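Local structure of D-isomer specific 2-hydroxyacid dehydrogenase NAD-binding (Xanthobacter autotrophicus, 4XA8) at the interface of chains A and B. The protein interconverts D-2-hydroxy acids and the corresponding 2-oxo acids as a dehydrogenase, with a nicotinamide dinucleotide as the redox cofactor. Sequence-based numbering; all coordinates share one arbitrary frame. Chains: chain A/B, D-isomer specific 2-hydroxyacid dehydrogenase NAD-binding.

The interface of chains A and B. Residues chain A 106, 110, 284, 287, 289; chain B 120, 139-140.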
loop_
_atom_site.group_PDB
_atom_site.type_symbol
_atom_site.label_atom_id
_atom_site.label_comp_id
_atom_site.label_asym_id
_atom_site.label_seq_id
_atom_site.Cartn_x
_atom_site.Cartn_y
_atom_site.Cartn_z
ATOM N N MET A 106 -8.681 -7.243 7.035
ATOM C CA MET A 106 -7.540 -7.657 6.276
ATOM C C MET A 106 -7.732 -7.468 4.758
ATOM O O MET A 106 -6.821 -7.094 4.040
ATOM C CB MET A 106 -7.272 -9.122 6.584
ATOM C CG MET A 106 -6.006 -9.679 5.961
ATOM S SD MET A 106 -5.878 -11.461 6.211
ATOM C CE MET A 106 -4.375 -11.759 5.313
ATOM N N PHE A 110 -5.749 -4.770 2.423
ATOM C CA PHE A 110 -5.066 -5.182 1.216
ATOM C C PHE A 110 -5.513 -4.335 -0.028
ATOM O O PHE A 110 -4.711 -3.926 -0.847
ATOM C CB PHE A 110 -5.304 -6.682 0.932
ATOM C CG PHE A 110 -4.470 -7.201 -0.208
ATOM C CD1 PHE A 110 -3.121 -7.429 -0.031
ATOM C CD2 PHE A 110 -5.005 -7.390 -1.455
ATOM C CE1 PHE A 110 -2.329 -7.884 -1.078
ATOM C CE2 PHE A 110 -4.226 -7.840 -2.495
ATOM C CZ PHE A 110 -2.882 -8.093 -2.312
ATOM N N LEU A 284 -3.382 -13.489 -1.244
ATOM C CA LEU A 284 -3.038 -12.794 -0.038
ATOM C C LEU A 284 -4.166 -11.999 0.558
ATOM O O LEU A 284 -4.095 -11.617 1.722
ATOM C CB LEU A 284 -1.910 -11.797 -0.301
ATOM C CG LEU A 284 -0.629 -12.396 -0.857
ATOM C CD1 LEU A 284 0.378 -11.238 -0.984
ATOM C CD2 LEU A 284 -0.109 -13.509 0.024
ATOM N N ILE A 287 -6.643 -14.667 2.782
ATOM C CA ILE A 287 -5.994 -15.864 3.365
ATOM C C ILE A 287 -6.543 -16.277 4.753
ATOM O O ILE A 287 -6.717 -15.468 5.651
ATOM C CB ILE A 287 -4.437 -15.735 3.339
ATOM C CG1 ILE A 287 -3.761 -17.118 3.440
ATOM C CG2 ILE A 287 -3.936 -14.819 4.425
ATOM C CD1 ILE A 287 -3.454 -17.758 2.088
ATOM N N ILE A 289 -6.266 -17.876 8.432
ATOM C CA ILE A 289 -5.210 -17.836 9.453
ATOM C C ILE A 289 -5.393 -18.997 10.398
ATOM O O ILE A 289 -6.394 -19.062 11.117
ATOM C CB ILE A 289 -5.262 -16.573 10.339
ATOM C CG1 ILE A 289 -5.286 -15.279 9.520
ATOM C CG2 ILE A 289 -4.073 -16.560 11.320
ATOM C CD1 ILE A 289 -4.048 -15.050 8.722
ATOM N N ARG B 120 2.720 -7.309 4.595
ATOM C CA ARG B 120 2.243 -8.445 3.782
ATOM C C ARG B 120 3.352 -9.137 3.002
ATOM O O ARG B 120 3.068 -10.044 2.245
ATOM C CB ARG B 120 1.106 -8.006 2.869
ATOM C CG ARG B 120 -0.087 -7.376 3.593
ATOM C CD ARG B 120 -0.632 -8.225 4.714
ATOM N NE ARG B 120 -0.849 -9.589 4.273
ATOM C CZ ARG B 120 -1.965 -10.064 3.698
ATOM N NH1 ARG B 120 -3.054 -9.300 3.501
ATOM N NH2 ARG B 120 -1.987 -11.355 3.342
ATOM N N PRO B 139 0.721 -17.278 7.401
ATOM C CA PRO B 139 -0.204 -16.184 7.617
ATOM C C PRO B 139 -0.053 -15.636 9.047
ATOM O O PRO B 139 0.228 -16.410 9.946
ATOM C CB PRO B 139 -1.579 -16.869 7.420
ATOM C CG PRO B 139 -1.291 -18.052 6.617
ATOM C CD PRO B 139 -0.005 -18.538 7.166
ATOM N N ARG B 140 -0.149 -14.330 9.209
ATOM C CA ARG B 140 -0.095 -13.641 10.525
ATOM C C ARG B 140 -1.239 -12.638 10.575
ATOM O O ARG B 140 -1.557 -12.066 9.567
ATOM C CB ARG B 140 1.232 -12.861 10.664
ATOM C CG ARG B 140 2.404 -13.520 9.945
ATOM C CD ARG B 140 3.626 -12.625 9.849
ATOM N NE ARG B 140 4.093 -12.275 11.167
ATOM C CZ ARG B 140 4.923 -11.271 11.428
ATOM N NH1 ARG B 140 5.297 -11.029 12.681
ATOM N NH2 ARG B 140 5.368 -10.508 10.441
HETATM O O HOH W 1 -3.887 -7.000 4.527
#
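Helix 103-119 of chain A and the loop carrying A:Leu284, A:Ile287 and A:Ile289, just ahead of helix 290-306, meet two loops of chain B: one between helices 103-119 and 122-130, with B:Arg120, and one around B:Pro139 and B:Arg140. B:Arg120 hides 94 Å² against chain A, the largest area of the residues here. B:Arg120 NH2 donates to the backbone carbonyl A:Leu284 O at 2.7 Å, lying in the carbonyl plane on a lone pair, with a C=O...N angle of 131°. The oxygen sits at the edge of the guanidinium, close to its plane, and NH1 adds a weak bond to it. A water bridges B:Arg120 NH1 (2.7 Å) and A:Met106 O (3.0 Å), so that the helix backbone is reached through solvent. Bends at chi2 (-53°) and chi3 fold the arginine chain and turn its end toward A:Leu284 O and the water on A:Met106 O. The extended side chain of A:Met106 crosses it at about a right angle, bringing the terminal methyl A:Met106 CE to 3.4 Å from B:Arg120 CZ. A:Phe110 presents ring atom CD1 to B:Arg120 NH1 at 4.0 Å, its ring inclined 58° to the guanidinium. Were B:Arg120 cut back to alanine, A:Leu284 O would probably lose its donor from chain B, the water its link across the interface, and the methyl of A:Met106 the guanidinium it packs on. Farther along, the packing is apolar: A:Ile289 and B:Pro139 pass in opposite directions, with A:Ile289 CD1 pressed tightly against B:Pro139 CB at 3.3 Å. A:Ile287 sends CG1 toward the CG of the same proline and CG2 toward B:Arg120 NH2, bridging the polar and apolar halves. The patch recurs with the chains exchanged across the two-fold axis, consistent with a dimer. It lies where helix 103-119 of chain A and the loop from strand 278-280 to helix 290-306 receive the loops of chain B that follow its helices 103-119 and 122-130.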